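Local coordinates for protein esterase (Sinorhizobium meliloti 1021, PDB 4TX1) that acts as a carbohydrate acetylesterase of the SGNH hydrolase family and probably also hydrolyses aryl esters, at residues R121-V126 with I141-P146; G185-G190 with E216-M221. One frame throughout, in Å; residues are numbered along the deposited sequence.

Contact 1: residues R121-V126 with I141-P146; sequences RLVNLV and ILIVSP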
loop_
_atom_site.group_PDB
_atom_site.type_symbol
_atom_site.label_atom_id
_atom_site.label_comp_id
_atom_site.label_asym_id
_atom_site.label_seq_id
_atom_site.Cartn_x
_atom_site.Cartn_y
_atom_site.Cartn_z
ATOM N N ARG A 121 -8.917 -15.812 9.577
ATOM C CA ARG A 121 -8.948 -14.920 8.433
ATOM C C ARG A 121 -8.559 -15.650 7.126
ATOM O O ARG A 121 -9.195 -15.467 6.155
ATOM C CB ARG A 121 -8.047 -13.726 8.665
ATOM C CG ARG A 121 -7.908 -12.843 7.460
ATOM C CD ARG A 121 -9.164 -12.079 7.148
ATOM N NE ARG A 121 -8.898 -11.048 6.179
ATOM C CZ ARG A 121 -9.684 -10.727 5.188
ATOM N NH1 ARG A 121 -10.807 -11.351 5.004
ATOM N NH2 ARG A 121 -9.278 -9.812 4.366
ATOM N N LEU A 122 -7.500 -16.468 7.165
ATOM C CA LEU A 122 -7.091 -17.221 6.026
ATOM C C LEU A 122 -8.223 -18.139 5.554
ATOM O O LEU A 122 -8.473 -18.276 4.368
ATOM C CB LEU A 122 -5.793 -18.011 6.284
ATOM C CG LEU A 122 -4.579 -17.149 6.662
ATOM C CD1 LEU A 122 -3.379 -18.087 6.914
ATOM C CD2 LEU A 122 -4.213 -16.109 5.613
ATOM N N VAL A 123 -8.892 -18.794 6.507
ATOM C CA VAL A 123 -9.996 -19.698 6.108
ATOM C C VAL A 123 -11.021 -18.880 5.343
ATOM O O VAL A 123 -11.531 -19.305 4.307
ATOM C CB VAL A 123 -10.622 -20.413 7.338
ATOM C CG1 VAL A 123 -11.880 -21.171 6.878
ATOM C CG2 VAL A 123 -9.534 -21.336 7.933
ATOM N N ASN A 124 -11.401 -17.743 5.899
ATOM C CA ASN A 124 -12.428 -16.902 5.234
ATOM C C ASN A 124 -12.005 -16.397 3.839
ATOM O O ASN A 124 -12.845 -16.291 2.948
ATOM C CB ASN A 124 -12.782 -15.715 6.145
ATOM C CG ASN A 124 -13.638 -16.166 7.344
ATOM O OD1 ASN A 124 -14.590 -16.986 7.168
ATOM N ND2 ASN A 124 -13.293 -15.704 8.538
ATOM N N LEU A 125 -10.695 -16.113 3.661
ATOM C CA LEU A 125 -10.174 -15.732 2.348
ATOM C C LEU A 125 -10.383 -16.844 1.345
ATOM O O LEU A 125 -10.657 -16.584 0.168
ATOM C CB LEU A 125 -8.680 -15.289 2.437
ATOM C CG LEU A 125 -8.524 -13.931 3.121
ATOM C CD1 LEU A 125 -7.006 -13.788 3.440
ATOM C CD2 LEU A 125 -9.024 -12.780 2.230
ATOM N N VAL A 126 -10.222 -18.106 1.755
ATOM C CA VAL A 126 -10.421 -19.223 0.867
ATOM C C VAL A 126 -11.945 -19.300 0.515
ATOM O O VAL A 126 -12.305 -19.437 -0.698
ATOM C CB VAL A 126 -9.961 -20.565 1.480
ATOM C CG1 VAL A 126 -10.332 -21.697 0.544
ATOM C CG2 VAL A 126 -8.430 -20.545 1.716
ATOM N N ILE A 141 -10.548 -27.530 3.439
ATOM C CA ILE A 141 -9.449 -26.853 4.171
ATOM C C ILE A 141 -8.973 -27.696 5.342
ATOM O O ILE A 141 -9.793 -28.150 6.184
ATOM C CB ILE A 141 -9.954 -25.500 4.680
ATOM C CG1 ILE A 141 -10.368 -24.586 3.514
ATOM C CG2 ILE A 141 -8.816 -24.746 5.392
ATOM C CD1 ILE A 141 -11.042 -23.271 3.966
ATOM N N LEU A 142 -7.669 -27.884 5.419
ATOM C CA LEU A 142 -7.001 -28.580 6.513
ATOM C C LEU A 142 -6.120 -27.589 7.285
ATOM O O LEU A 142 -5.129 -27.082 6.678
ATOM C CB LEU A 142 -6.167 -29.679 5.979
ATOM C CG LEU A 142 -5.628 -30.810 6.825
ATOM C CD1 LEU A 142 -4.490 -31.664 6.301
ATOM C CD2 LEU A 142 -6.168 -30.967 8.270
ATOM N N ILE A 143 -6.379 -27.454 8.570
ATOM C CA ILE A 143 -5.613 -26.608 9.475
ATOM C C ILE A 143 -4.598 -27.507 10.191
ATOM O O ILE A 143 -4.969 -28.417 10.919
ATOM C CB ILE A 143 -6.451 -25.865 10.484
ATOM C CG1 ILE A 143 -7.404 -24.939 9.718
ATOM C CG2 ILE A 143 -5.588 -25.095 11.490
ATOM C CD1 ILE A 143 -8.522 -24.317 10.517
ATOM N N VAL A 144 -3.321 -27.221 10.015
ATOM C CA VAL A 144 -2.282 -27.981 10.690
ATOM C C VAL A 144 -1.586 -27.110 11.733
ATOM O O VAL A 144 -1.055 -25.972 11.448
ATOM C CB VAL A 144 -1.292 -28.565 9.695
ATOM C CG1 VAL A 144 -0.263 -29.408 10.458
ATOM C CG2 VAL A 144 -1.950 -29.342 8.570
ATOM N N SER A 145 -1.573 -27.546 12.992
ATOM C CA SER A 145 -0.855 -26.824 14.022
ATOM C C SER A 145 0.651 -27.242 13.841
ATOM O O SER A 145 0.974 -28.452 13.673
ATOM C CB SER A 145 -1.352 -27.036 15.452
ATOM O OG SER A 145 -1.311 -28.463 15.678
ATOM N N PRO A 146 1.562 -26.246 13.799
ATOM C CA PRO A 146 2.935 -26.596 13.529
ATOM C C PRO A 146 3.510 -27.273 14.832
ATOM O O PRO A 146 3.033 -27.039 15.953
ATOM C CB PRO A 146 3.641 -25.238 13.323
ATOM C CG PRO A 146 2.766 -24.271 14.098
ATOM C CD PRO A 146 1.345 -24.791 13.867
#
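Ile141 drives its CD1 methyl between Val123 and Val126 of the helix, and this is where residues 121-126 and 141-146 pack tightly. CD1 lies 3.7 Å from Val123 CG1 and 3.8 Å from Val126 CB, so a single methyl is gripped by side chains one turn apart. The reach comes from an extended chain, with CD1 anti to CA (chi2 173°). Val126 and Ile141 meet tip to tip, whereas the Val123 side chain slants across that of Ile141. Val123 divides its branches between two strand residues: CG1 serves Ile141, while CG2 touches Ile143 CD1 at a looser 4.1 Å, the two side chains crossing at about a right angle. All four residues are buried, and the contact is purely apolar. Neighbours continue the core, with Ile95 and Phe97 of the adjoining strand against Val126, and Leu182 of helix 171-182 against Val123.

The far side of the helix is quite different. Asn124 points away from the strand, and Arg121 stays 10.8 Å from the strand segment at its nearest side-chain atom. Leu125 CD2 lies 3.4 Å above the Arg121 guanidinium plane, toward its rim. This outer side takes part in assembly: Arg121 NE is hydrogen-bonded to His70 O of a second subunit, and Asn124 packs on Asp130 of a third.

The local axes approach to 10.4 Å and run nearly antiparallel, at 165°. With strand 94-98 parallel and adjacent to strand 140-145, helix 112-127 is the connection of a beta-alpha-beta crossover in the three-layer alpha/beta/alpha SGNH fold.

Contact 2: residues G185-G190 with E216-M221; sequences GFFDGG and EPVVRM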
loop_
_atom_site.group_PDB
_atom_site.type_symbol
_atom_site.label_atom_id
_atom_site.label_comp_id
_atom_site.label_asym_id
_atom_site.label_seq_id
_atom_site.Cartn_x
_atom_site.Cartn_y
_atom_site.Cartn_z
ATOM N N GLY A 185 -10.828 -29.530 8.351
ATOM C CA GLY A 185 -10.012 -30.580 8.972
ATOM C C GLY A 185 -8.972 -30.005 9.891
ATOM O O GLY A 185 -8.574 -28.812 9.763
ATOM N N PHE A 186 -8.476 -30.859 10.777
ATOM C CA PHE A 186 -7.407 -30.530 11.704
ATOM C C PHE A 186 -6.357 -31.632 11.766
ATOM O O PHE A 186 -6.683 -32.851 11.782
ATOM C CB PHE A 186 -7.940 -30.240 13.110
ATOM C CG PHE A 186 -6.862 -30.016 14.121
ATOM C CD1 PHE A 186 -6.077 -28.843 14.116
ATOM C CD2 PHE A 186 -6.554 -30.979 15.062
ATOM C CE1 PHE A 186 -5.035 -28.696 14.969
ATOM C CE2 PHE A 186 -5.475 -30.827 15.930
ATOM C CZ PHE A 186 -4.745 -29.654 15.930
ATOM N N PHE A 187 -5.103 -31.249 11.857
ATOM C CA PHE A 187 -4.062 -32.208 12.261
ATOM C C PHE A 187 -3.089 -31.496 13.159
ATOM O O PHE A 187 -2.618 -30.379 12.803
ATOM C CB PHE A 187 -3.367 -32.738 11.039
ATOM C CG PHE A 187 -2.357 -33.835 11.339
ATOM C CD1 PHE A 187 -2.802 -35.133 11.611
ATOM C CD2 PHE A 187 -1.005 -33.577 11.312
ATOM C CE1 PHE A 187 -1.874 -36.145 11.879
ATOM C CE2 PHE A 187 -0.070 -34.579 11.605
ATOM C CZ PHE A 187 -0.515 -35.869 11.869
ATOM N N ASP A 188 -2.635 -32.158 14.217
ATOM C CA ASP A 188 -1.568 -31.618 15.065
ATOM C C ASP A 188 -0.201 -32.061 14.551
ATOM O O ASP A 188 0.163 -33.246 14.689
ATOM C CB ASP A 188 -1.711 -32.062 16.531
ATOM C CG ASP A 188 -0.618 -31.498 17.420
ATOM O OD1 ASP A 188 0.183 -30.643 16.981
ATOM O OD2 ASP A 188 -0.573 -31.890 18.567
ATOM N N GLY A 189 0.565 -31.156 13.881
ATOM C CA GLY A 189 1.886 -31.500 13.391
ATOM C C GLY A 189 2.812 -31.991 14.480
ATOM O O GLY A 189 3.695 -32.785 14.206
ATOM N N GLY A 190 2.591 -31.527 15.710
ATOM C CA GLY A 190 3.433 -31.809 16.818
ATOM C C GLY A 190 3.221 -33.234 17.311
ATOM O O GLY A 190 4.059 -33.783 18.083
ATOM N N GLU A 216 -0.855 -37.917 5.541
ATOM C CA GLU A 216 -1.435 -38.668 4.422
ATOM C C GLU A 216 -2.882 -39.156 4.704
ATOM O O GLU A 216 -3.713 -38.989 3.854
ATOM C CB GLU A 216 -0.532 -39.827 3.978
ATOM C CG GLU A 216 -1.282 -40.722 3.032
ATOM C CD GLU A 216 -0.559 -41.995 2.654
ATOM O OE1 GLU A 216 -0.982 -42.602 1.668
ATOM O OE2 GLU A 216 0.446 -42.350 3.270
ATOM N N PRO A 217 -3.157 -39.747 5.884
ATOM C CA PRO A 217 -4.499 -40.277 6.125
ATOM C C PRO A 217 -5.590 -39.216 6.124
ATOM O O PRO A 217 -6.604 -39.438 5.498
ATOM C CB PRO A 217 -4.381 -40.934 7.498
ATOM C CG PRO A 217 -2.962 -41.390 7.556
ATOM C CD PRO A 217 -2.231 -40.175 6.960
ATOM N N VAL A 218 -5.375 -38.070 6.813
ATOM C CA VAL A 218 -6.376 -37.016 6.860
ATOM C C VAL A 218 -6.487 -36.362 5.489
ATOM O O VAL A 218 -7.591 -36.034 5.049
ATOM C CB VAL A 218 -6.102 -36.027 8.003
ATOM C CG1 VAL A 218 -4.881 -35.173 7.701
ATOM C CG2 VAL A 218 -7.308 -35.144 8.263
ATOM N N VAL A 219 -5.383 -36.248 4.763
ATOM C CA VAL A 219 -5.434 -35.752 3.394
ATOM C C VAL A 219 -6.226 -36.652 2.451
ATOM O O VAL A 219 -7.099 -36.190 1.788
ATOM C CB VAL A 219 -4.051 -35.396 2.839
ATOM C CG1 VAL A 219 -4.124 -35.088 1.380
ATOM C CG2 VAL A 219 -3.497 -34.238 3.616
ATOM N N ARG A 220 -5.945 -37.942 2.435
ATOM C CA ARG A 220 -6.906 -38.820 1.794
ATOM C C ARG A 220 -8.337 -38.690 2.316
ATOM O O ARG A 220 -9.229 -38.507 1.570
ATOM C CB ARG A 220 -6.449 -40.272 1.940
ATOM C CG ARG A 220 -5.164 -40.597 1.194
ATOM C CD ARG A 220 -4.748 -42.056 1.280
ATOM N NE ARG A 220 -3.499 -42.313 0.568
ATOM C CZ ARG A 220 -3.416 -42.527 -0.737
ATOM N NH1 ARG A 220 -4.512 -42.514 -1.486
ATOM N NH2 ARG A 220 -2.237 -42.753 -1.301
ATOM N N MET A 221 -8.612 -38.760 3.574
ATOM C CA MET A 221 -10.007 -38.658 3.911
ATOM C C MET A 221 -10.675 -37.443 3.246
ATOM O O MET A 221 -11.715 -37.547 2.694
ATOM C CB MET A 221 -10.188 -38.686 5.409
ATOM C CG MET A 221 -11.484 -38.122 5.905
ATOM S SD MET A 221 -11.609 -38.347 7.669
ATOM C CE MET A 221 -9.870 -38.413 8.131
#
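Val218 turns its two methyls toward strand 185-188, each toward a different part of it. CG1 approaches Phe187 CB at 4.4 Å, and CG2 lies 4.2 Å from Phe186 O, beside the backbone. With chi1 at 71°, CG1 sits between the backbone N and the carbonyl carbon of Val218, leaving CG2 anti to the N; the fork therefore straddles two successive residues of the strand. Phe187 answers from the strand: its CB points at the helix, and its ring stands obliquely to Val218 CG1, extending on to Val192. Phe186, one residue earlier in the strand, points the other way and packs on Tyr175, Arg176 and Ala179 of helix 171-182. The alternation gives the two aromatic side chains to opposite faces of the sheet, and the separations mark a light van der Waals contact, apolar between Val218 CG1 and Phe187 CB, which buries 98 Å² in all.

Polar bonds stay within each segment: a turn after the strand and an i to i+4 pair along the helix. Gly190 N meets Asp188 OD1 at 2.9 Å from above the carboxylate plane (61° out of it), forming an Asx turn. On the helix, Arg220 NE makes a salt bridge to Glu216 OE1 at 2.8 Å. That bond is nearly straight (164°), lies in the guanidinium plane and uses the anti lone pair of OE1. Val219 packs on Leu45 and Leu49 of helix 41-49.

Such a pairing, a helix late in the chain lying over the outermost strand of a parallel sheet, closes one flank of the alpha/beta/alpha sandwich characteristic of SGNH hydrolases.

In the fold
Contacts 1 and 2 follow one another along the chain and meet at neighbouring parallel strands, 140-145 and 185-188, with centres about 13 Å apart. Backbone hydrogen bonds join them, Ile141 O to Gly185 N at 2.8 Å and Ser145 O to Gly189 N at 2.7 Å, while Ser145 OG is hydrogen-bonded to Asp188 OD1 at 2.9 Å. The helices lie on opposite faces of the sheet: Ile141 and Ile143 face helix 112-127, whereas Leu142 packs on Val218 of helix 205-223. Between the two segments of contact 2, the chain carries Asp199 and His202, which with Ser22 have the geometry of a Ser-His-Asp triad, consistent with an SGNH active site.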